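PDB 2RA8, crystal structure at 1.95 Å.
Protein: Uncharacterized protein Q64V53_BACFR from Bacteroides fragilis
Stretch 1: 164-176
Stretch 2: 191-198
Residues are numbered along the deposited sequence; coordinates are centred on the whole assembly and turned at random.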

# COMPACT_ATOMS: atom_id res chain seq x y z
N LEU A 164 7.72 14.03 -24.50
CA LEU A 164 8.92 14.01 -23.66
C LEU A 164 10.19 13.74 -24.44
O LEU A 164 11.26 13.61 -23.86
CB LEU A 164 8.80 12.97 -22.54
CG LEU A 164 7.72 13.15 -21.46
CD1 LEU A 164 7.89 12.06 -20.38
CD2 LEU A 164 7.85 14.53 -20.83
N SER A 165 10.10 13.66 -25.76
CA SER A 165 11.31 13.39 -26.54
C SER A 165 12.38 14.44 -26.29
O SER A 165 13.57 14.12 -26.25
CB SER A 165 11.00 13.33 -28.03
OG SER A 165 12.16 13.00 -28.78
N PRO A 166 11.99 15.71 -26.13
CA PRO A 166 13.03 16.72 -25.88
C PRO A 166 13.69 16.57 -24.53
O PRO A 166 14.87 16.93 -24.36
CB PRO A 166 12.27 18.04 -26.01
CG PRO A 166 11.21 17.71 -27.01
CD PRO A 166 10.73 16.36 -26.52
N VAL A 167 12.94 16.06 -23.56
CA VAL A 167 13.46 15.85 -22.22
C VAL A 167 14.43 14.70 -22.24
O VAL A 167 15.50 14.78 -21.63
CB VAL A 167 12.32 15.55 -21.22
CG1 VAL A 167 12.89 15.14 -19.87
CG2 VAL A 167 11.44 16.79 -21.05
N LEU A 168 14.09 13.64 -22.95
CA LEU A 168 14.98 12.50 -23.05
C LEU A 168 16.24 12.90 -23.81
O LEU A 168 17.32 12.39 -23.53
CB LEU A 168 14.28 11.33 -23.77
CG LEU A 168 12.99 10.82 -23.09
CD1 LEU A 168 12.42 9.67 -23.90
CD2 LEU A 168 13.27 10.36 -21.66
N ASP A 169 16.11 13.83 -24.75
CA ASP A 169 17.28 14.28 -25.52
C ASP A 169 18.23 15.08 -24.66
O ASP A 169 19.44 15.08 -24.91
CB ASP A 169 16.86 15.14 -26.73
CG ASP A 169 16.08 14.36 -27.78
OD1 ASP A 169 16.10 13.11 -27.74
OD2 ASP A 169 15.45 15.00 -28.65
N ALA A 170 17.70 15.76 -23.64
CA ALA A 170 18.51 16.55 -22.71
C ALA A 170 19.18 15.69 -21.63
O ALA A 170 19.98 16.19 -20.83
CB ALA A 170 17.64 17.64 -22.05
N MSE A 171 18.87 14.40 -21.60
CA MSE A 171 19.46 13.49 -20.63
C MSE A 171 20.06 12.33 -21.35
O MSE A 171 19.54 11.22 -21.33
CB MSE A 171 18.38 13.00 -19.65
CG MSE A 171 17.77 14.14 -18.87
SE MSE A 171 16.60 13.50 -17.42
CE MSE A 171 15.33 14.93 -17.42
N PRO A 172 21.20 12.56 -22.02
CA PRO A 172 21.85 11.48 -22.77
C PRO A 172 22.44 10.35 -21.97
O PRO A 172 22.76 9.30 -22.53
CB PRO A 172 22.91 12.23 -23.60
CG PRO A 172 23.28 13.39 -22.70
CD PRO A 172 21.94 13.83 -22.14
N LEU A 173 22.58 10.53 -20.66
CA LEU A 173 23.14 9.50 -19.80
C LEU A 173 22.11 8.60 -19.14
O LEU A 173 22.46 7.65 -18.44
CB LEU A 173 24.04 10.14 -18.72
CG LEU A 173 25.57 10.13 -18.93
CD1 LEU A 173 25.94 10.31 -20.39
CD2 LEU A 173 26.20 11.23 -18.07
N LEU A 174 20.83 8.88 -19.39
CA LEU A 174 19.75 8.06 -18.83
C LEU A 174 19.81 6.63 -19.29
O LEU A 174 19.99 6.37 -20.48
CB LEU A 174 18.38 8.61 -19.24
CG LEU A 174 17.76 9.78 -18.48
CD1 LEU A 174 16.34 10.00 -18.99
CD2 LEU A 174 17.75 9.47 -16.99
N ASN A 175 19.66 5.69 -18.36
CA ASN A 175 19.65 4.28 -18.72
C ASN A 175 18.43 3.59 -18.16
O ASN A 175 18.11 2.47 -18.56
CB ASN A 175 20.92 3.55 -18.25
CG ASN A 175 21.12 3.59 -16.75
OD1 ASN A 175 20.21 3.27 -15.98
ND2 ASN A 175 22.32 3.96 -16.32
N ASN A 176 17.71 4.27 -17.27
CA ASN A 176 16.50 3.72 -16.64
C ASN A 176 15.37 4.73 -16.75
O ASN A 176 15.40 5.78 -16.11
CB ASN A 176 16.79 3.39 -15.18
CG ASN A 176 15.64 2.68 -14.49
OD1 ASN A 176 15.78 2.21 -13.36
ND2 ASN A 176 14.50 2.59 -15.16
N PRO A 191 17.06 7.18 -32.24
CA PRO A 191 17.85 6.08 -31.69
C PRO A 191 18.24 6.47 -30.28
O PRO A 191 18.64 7.61 -30.03
CB PRO A 191 19.04 5.99 -32.65
CG PRO A 191 19.15 7.39 -33.20
CD PRO A 191 17.73 7.80 -33.40
N ARG A 192 18.06 5.55 -29.34
CA ARG A 192 18.41 5.81 -27.95
C ARG A 192 19.15 4.65 -27.39
O ARG A 192 18.63 3.90 -26.56
CB ARG A 192 17.16 6.08 -27.12
CG ARG A 192 16.41 7.33 -27.55
CD ARG A 192 15.28 7.61 -26.60
NE ARG A 192 14.35 8.60 -27.12
CZ ARG A 192 14.63 9.88 -27.28
NH1 ARG A 192 13.70 10.70 -27.76
NH2 ARG A 192 15.83 10.35 -26.97
N PRO A 193 20.41 4.47 -27.82
CA PRO A 193 21.21 3.36 -27.32
C PRO A 193 21.55 3.49 -25.85
O PRO A 193 22.06 2.55 -25.24
CB PRO A 193 22.45 3.41 -28.23
CG PRO A 193 22.59 4.87 -28.52
CD PRO A 193 21.16 5.28 -28.80
N ASN A 194 21.27 4.65 -25.27
CA ASN A 194 21.56 4.86 -23.85
C ASN A 194 20.62 4.13 -22.93
O ASN A 194 21.02 3.70 -21.85
CB ASN A 194 21.56 6.37 -23.51
CG ASN A 194 20.22 7.05 -23.82
OD1 ASN A 194 19.57 7.61 -22.94
ND2 ASN A 194 19.83 7.01 -25.09
N LEU A 195 19.36 3.96 -23.36
CA LEU A 195 18.35 3.29 -22.53
C LEU A 195 18.52 1.80 -22.32
O LEU A 195 18.65 1.03 -23.27
CB LEU A 195 16.94 3.53 -23.11
CG LEU A 195 16.22 4.88 -22.93
CD1 LEU A 195 17.04 5.99 -23.53
CD2 LEU A 195 14.86 4.82 -23.62
N LYS A 196 18.52 1.38 -21.05
CA LYS A 196 18.64 -0.03 -20.71
C LYS A 196 17.32 -0.56 -20.20
O LYS A 196 17.01 -1.74 -20.32
CB LYS A 196 19.69 -0.26 -19.62
CG LYS A 196 21.11 0.16 -19.99
CD LYS A 196 22.06 -1.03 -19.91
CE LYS A 196 23.51 -0.58 -19.75
NZ LYS A 196 23.74 0.08 -18.43
N SER A 197 16.54 0.34 -19.59
CA SER A 197 15.25 -0.05 -19.04
C SER A 197 14.18 0.97 -19.36
O SER A 197 14.36 2.18 -19.18
CB SER A 197 15.35 -0.22 -17.51
OG SER A 197 14.18 -0.82 -16.99
N LEU A 198 13.04 0.47 -19.83
CA LEU A 198 11.91 1.29 -20.20
C LEU A 198 10.63 0.67 -19.71
O LEU A 198 10.27 -0.43 -20.13
CB LEU A 198 11.83 1.43 -21.73
CG LEU A 198 10.59 2.13 -22.29
CD1 LEU A 198 10.50 3.55 -21.71
CD2 LEU A 198 10.66 2.17 -23.82

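Two similar pieces of chain lie side by side here: each makes a type I turn, Met-171 to Leu-174 and Arg-192 to Leu-195, and then runs toward a short parallel pairing in which Asn-176 faces Ser-197, their CA atoms 4.6 Å apart. One carbonyl does most of the backbone work. Asn-175 O accepts from Lys-196 N at 2.7 Å and from Ser-197 N at 2.8 Å, so a single acceptor satisfies two successive amides where the pairing begins. Just before it, the CA of Asn-175 sits 3.5 Å from Asn-194 O in a CA-H...O contact.

The reach across to the helix belongs to Arg-192. Its CA-to-CB bond points toward the first stretch, and chi1 near m followed by t at chi2 and chi3 gives an extended chain that carries the guanidinium to the helix; chi4 of -69° then turns the group so that Asp-169 lies at its edge, near its plane. The salt bridge runs from Arg-192 NH2 to Asp-169 OD1 at 2.9 Å, with a weak hydrogen bond from NH1 to the same OD1 at 3.4 Å. Asp-169 starts sideways, but its m rotamer brings the carboxylate nearer. Ser-165, one helical turn earlier, places OG 2.9 Å from Arg-192 NH1, also at the guanidinium edge. Leu-168 covers one face of the group, its CB 3.7 Å from Arg-192 NH2. The rule is charge and polarity at the rim of the guanidinium, aliphatic carbon over its face.

Asn-194, with chi1 at p, also points toward the first stretch, and its CB lies 3.3 Å from Pro-172 O. Beyond the turns, the side chains of Asn-176 and Ser-197, both t at chi1, share a sheet face, where Asn-176 ND2 comes within 3.8 Å of Ser-197 CB.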